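Local structure of cellulosomal scaffoldin (Bacteroides cellulosolvens, 1TYJ) at residues Pro46-Thr49 against Ile50-Glu53; Lys78-Leu81 against Ser82-Val85. The protein serves as a type-II cohesin module of a cellulosome scaffoldin, a beta-sandwich domain that binds dockerin modules and so probably takes part in assembling the cellulosome. All coordinates share one frame; numbering follows the deposited sequence.

Contact 1 (Pro46-Thr49 against Ile50-Glu53)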
loop_
_atom_site.group_PDB
_atom_site.type_symbol
_atom_site.label_atom_id
_atom_site.label_comp_id
_atom_site.label_asym_id
_atom_site.label_seq_id
_atom_site.Cartn_x
_atom_site.Cartn_y
_atom_site.Cartn_z
ATOM N N PRO A 46 8.800 5.850 7.654
ATOM C CA PRO A 46 8.067 4.581 7.721
ATOM C C PRO A 46 8.552 3.734 8.905
ATOM O O PRO A 46 9.760 3.625 9.128
ATOM C CB PRO A 46 8.401 3.898 6.380
ATOM C CG PRO A 46 8.740 5.085 5.434
ATOM C CD PRO A 46 9.463 6.057 6.348
ATOM N N TRP A 47 7.608 3.107 9.611
ATOM C CA TRP A 47 7.877 2.503 10.917
ATOM C C TRP A 47 7.324 1.114 10.985
ATOM O O TRP A 47 6.142 0.896 10.740
ATOM C CB TRP A 47 7.248 3.368 12.022
ATOM C CG TRP A 47 7.864 3.036 13.357
ATOM C CD1 TRP A 47 7.360 2.212 14.308
ATOM C CD2 TRP A 47 9.107 3.515 13.829
ATOM N NE1 TRP A 47 8.226 2.160 15.373
ATOM C CE2 TRP A 47 9.311 2.954 15.107
ATOM C CE3 TRP A 47 10.064 4.390 13.305
ATOM C CZ2 TRP A 47 10.458 3.221 15.872
ATOM C CZ3 TRP A 47 11.223 4.652 14.058
ATOM C CH2 TRP A 47 11.398 4.069 15.337
ATOM N N ASP A 48 8.209 0.175 11.321
ATOM C CA ASP A 48 7.828 -1.222 11.494
ATOM C C ASP A 48 7.272 -1.411 12.899
ATOM O O ASP A 48 8.014 -1.328 13.885
ATOM C CB ASP A 48 9.066 -2.082 11.267
ATOM C CG ASP A 48 8.807 -3.563 11.458
ATOM O OD1 ASP A 48 9.647 -4.325 10.944
ATOM O OD2 ASP A 48 7.808 -3.957 12.113
ATOM N N THR A 49 5.966 -1.654 12.982
ATOM C CA THR A 49 5.278 -1.707 14.284
ATOM C C THR A 49 5.462 -3.047 14.986
ATOM O O THR A 49 5.226 -3.153 16.201
ATOM C CB THR A 49 3.761 -1.421 14.149
ATOM O OG1 THR A 49 3.234 -2.247 13.107
ATOM C CG2 THR A 49 3.535 0.065 13.818
ATOM N N ILE A 50 5.871 -4.065 14.245
ATOM C CA ILE A 50 6.091 -5.371 14.904
ATOM C C ILE A 50 7.453 -5.372 15.605
ATOM O O ILE A 50 7.557 -5.706 16.800
ATOM C CB ILE A 50 5.955 -6.558 13.935
ATOM C CG1 ILE A 50 4.523 -6.622 13.393
ATOM C CG2 ILE A 50 6.274 -7.869 14.678
ATOM C CD1 ILE A 50 4.269 -7.769 12.416
ATOM N N ALA A 51 8.483 -4.989 14.856
ATOM C CA ALA A 51 9.832 -4.797 15.378
ATOM C C ALA A 51 10.011 -3.536 16.223
ATOM O O ALA A 51 10.982 -3.434 16.996
ATOM C CB ALA A 51 10.827 -4.792 14.238
ATOM N N ASP A 52 9.109 -2.562 16.057
ATOM C CA ASP A 52 9.239 -1.235 16.698
ATOM C C ASP A 52 10.539 -0.532 16.314
ATOM O O ASP A 52 11.347 -0.127 17.175
ATOM C CB ASP A 52 9.085 -1.319 18.231
ATOM C CG ASP A 52 8.752 0.012 18.852
ATOM O OD1 ASP A 52 8.364 0.941 18.142
ATOM O OD2 ASP A 52 8.857 0.152 20.080
ATOM N N GLU A 53 10.758 -0.405 15.005
ATOM C CA GLU A 53 12.000 0.136 14.459
ATOM C C GLU A 53 11.664 0.772 13.133
ATOM O O GLU A 53 10.671 0.380 12.531
ATOM C CB GLU A 53 12.954 -1.013 14.135
ATOM C CG GLU A 53 13.558 -1.732 15.320
ATOM C CD GLU A 53 14.558 -2.774 14.838
ATOM O OE1 GLU A 53 15.567 -2.397 14.188
ATOM O OE2 GLU A 53 14.314 -3.969 15.074
#

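Contact 2 (Lys78-Leu81 against Ser82-Val85)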
loop_
_atom_site.group_PDB
_atom_site.type_symbol
_atom_site.label_atom_id
_atom_site.label_comp_id
_atom_site.label_asym_id
_atom_site.label_seq_id
_atom_site.Cartn_x
_atom_site.Cartn_y
_atom_site.Cartn_z
ATOM N N LYS A 78 11.174 -3.466 -1.710
ATOM C CA LYS A 78 12.462 -2.977 -2.182
ATOM C C LYS A 78 12.311 -1.475 -2.427
ATOM O O LYS A 78 11.965 -1.009 -3.538
ATOM C CB LYS A 78 12.903 -3.775 -3.420
ATOM C CG LYS A 78 14.372 -3.543 -3.907
ATOM C CD LYS A 78 14.584 -4.341 -5.218
ATOM C CE LYS A 78 16.032 -4.549 -5.628
ATOM N NZ LYS A 78 16.882 -5.430 -4.726
ATOM N N HIS A 79 12.560 -0.739 -1.345
ATOM C CA HIS A 79 12.303 0.718 -1.276
ATOM C C HIS A 79 13.513 1.553 -1.677
ATOM O O HIS A 79 14.617 1.043 -1.904
ATOM C CB HIS A 79 11.878 1.080 0.144
ATOM C CG HIS A 79 10.806 0.170 0.684
ATOM N ND1 HIS A 79 10.888 -0.471 1.910
ATOM C CD2 HIS A 79 9.607 -0.191 0.146
ATOM C CE1 HIS A 79 9.780 -1.179 2.105
ATOM N NE2 HIS A 79 9.007 -1.050 1.037
ATOM N N ASN A 80 13.270 2.856 -1.752
ATOM C CA ASN A 80 14.357 3.807 -1.752
ATOM C C ASN A 80 14.013 4.885 -0.745
ATOM O O ASN A 80 13.483 5.946 -1.098
ATOM C CB ASN A 80 14.598 4.358 -3.147
ATOM C CG ASN A 80 15.835 5.208 -3.206
ATOM O OD1 ASN A 80 16.393 5.583 -2.181
ATOM N ND2 ASN A 80 16.252 5.557 -4.407
ATOM N N LEU A 81 14.238 4.590 0.540
ATOM C CA LEU A 81 13.784 5.504 1.576
ATOM C C LEU A 81 14.495 6.846 1.501
ATOM O O LEU A 81 13.935 7.864 1.921
ATOM C CB LEU A 81 13.944 4.925 2.977
ATOM C CG LEU A 81 13.271 3.557 3.192
ATOM C CD1 LEU A 81 13.709 2.948 4.503
ATOM C CD2 LEU A 81 11.748 3.664 3.094
ATOM N N SER A 82 15.703 6.851 0.948
ATOM C CA SER A 82 16.443 8.099 0.873
ATOM C C SER A 82 15.697 9.081 -0.028
ATOM O O SER A 82 15.824 10.297 0.166
ATOM C CB SER A 82 17.876 7.898 0.348
ATOM O OG SER A 82 17.900 7.512 -1.006
ATOM N N GLN A 83 14.926 8.554 -0.978
ATOM C CA GLN A 83 14.170 9.364 -1.954
ATOM C C GLN A 83 12.679 9.375 -1.621
ATOM O O GLN A 83 11.859 9.881 -2.394
ATOM C CB GLN A 83 14.396 8.840 -3.370
ATOM C CG GLN A 83 15.863 8.991 -3.789
ATOM C CD GLN A 83 16.146 8.597 -5.229
ATOM O OE1 GLN A 83 15.228 8.290 -6.008
ATOM N NE2 GLN A 83 17.434 8.609 -5.604
ATOM N N GLY A 84 12.350 8.838 -0.452
ATOM C CA GLY A 84 10.977 8.774 0.024
ATOM C C GLY A 84 10.114 7.921 -0.876
ATOM O O GLY A 84 8.950 8.285 -1.165
ATOM N N VAL A 85 10.653 6.769 -1.304
ATOM C CA VAL A 85 9.882 5.854 -2.151
ATOM C C VAL A 85 9.717 4.480 -1.490
ATOM O O VAL A 85 10.699 3.884 -1.080
ATOM C CB VAL A 85 10.540 5.689 -3.520
ATOM C CG1 VAL A 85 9.772 4.656 -4.373
ATOM C CG2 VAL A 85 10.589 7.053 -4.226
#

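Contact 1 (Pro46-Thr49 against Ile50-Glu53)
Asp48 and Glu53 face each other as an antiparallel hydrogen-bonded pair, and the carboxylate of Asp48 reaches forward into the four-residue loop that links them. Asp48 N gives its hydrogen to Glu53 O at 2.8 Å, and Glu53 N returns the bond to Asp48 O. With CG anti to the backbone N (chi1 178°), the carboxylate of Asp48 faces the N-H groups of Ile50 and Ala51. Its OD2 takes both: Ile50 N, 2.9 Å from Asp48 OD2 and nearly in line with the C-O bond, closes an Asx turn, and Ala51 N, which comes from well above the carboxylate plane, extends it by one residue. Aspartate suits this place because its short side chain reaches N-H groups that the tight turn leaves without strand partners; the methyl of Ala51 rests beside the same carboxylate, its CB 3.5 Å from Asp48 OD1.

Trp47 lays one face of its indole against the backbone of Glu53, whose carbonyl carbon sits 3.6 Å above the centre of the ring system. At the ring edge, Trp47 NE1 donates to Asp52 OD1 at 3.0 Å, almost in the indole plane and onto the anti lone pair, with the carboxylate turned 75° from the ring. Lys116 adds a cation-pi contact to the indole. Were Trp47 an alanine, Asp52 OD1 would probably lose this donor, Lys116 its aromatic partner and the Glu53 backbone its cover. Asp52 has positive phi (58°), and its N makes a weak bond to Asp48 O, the acceptor also used by Glu53 N. Two residues opposite one, the first with positive phi, define the G1 beta bulge, which here closes the hairpin joining strands 44-48 and 53-54.

Contact 2 (Lys78-Leu81 against Ser82-Val85)
A single carbonyl, that of Asn80, gathers two backbone N-H groups from opposite faces of its plane. Gln83 N lies 3.0 Å from Asn80 O on one face, and Val85 N approaches from the other with a straighter bond (163°). Asn80 N in turn donates to Val85 O at 2.8 Å, so Asn80 and Val85 form one antiparallel bridge at the mouth of the turn.

The Asn80 side chain reaches forward over the turn, CG anti to the backbone N (chi1 -172°), which brings OD1 alongside the short 3-10 segment, where Ser82 OG donates to Asn80 OD1 at 2.7 Å, only slightly tilted from the amide plane. The other arm of the amide lies across Gln83: Asn80 ND2 is 3.2 Å from Gln83 CD, with the two amide planes 34° apart, a packing contact rather than a bond. Asparagine and serine suit these places because both are short and polar, able to join across one intervening residue.

Gly84 N donates to Leu81 O at 3.0 Å. Glycine tolerates the positive phi (63°) of this first bulge position easily; Gly84 and Val85 together face Asn80 as a G1 beta bulge. Leu81 turns its side chain from the turn onto Tyr39, Tyr55 and Leu86. Charged partners come from outside: Lys38 NZ bonds to the carbonyls of Gln83 and Gly84, and Asp57 OD1 accepts from Leu81 N. Within residues 78-85 the bonds join neutral amide, carbonyl and hydroxyl groups, so they probably depend little on ionisation, unlike those to Lys38 and Asp57.

Contact 1 precedes contact 2 along the chain, and their centres lie about 16 Å apart within the cohesin domain. Strand 44-48 belongs to one mixed sheet, pairing with strands 53-54 and 108-117; residues 78-85 connect strands 73-77 and 85-92 of the other. The two turns therefore belong to different sheets of the sandwich. Contact 1 is on the surface, whereas contact 2 is partly buried. They meet where Pro46 CG packs 4.1 Å from Leu81 CD2, and Tyr39 and Tyr55 touch both residues, so a group of nonpolar and aromatic side chains ties the two sheets of the beta sandwich together near these turns.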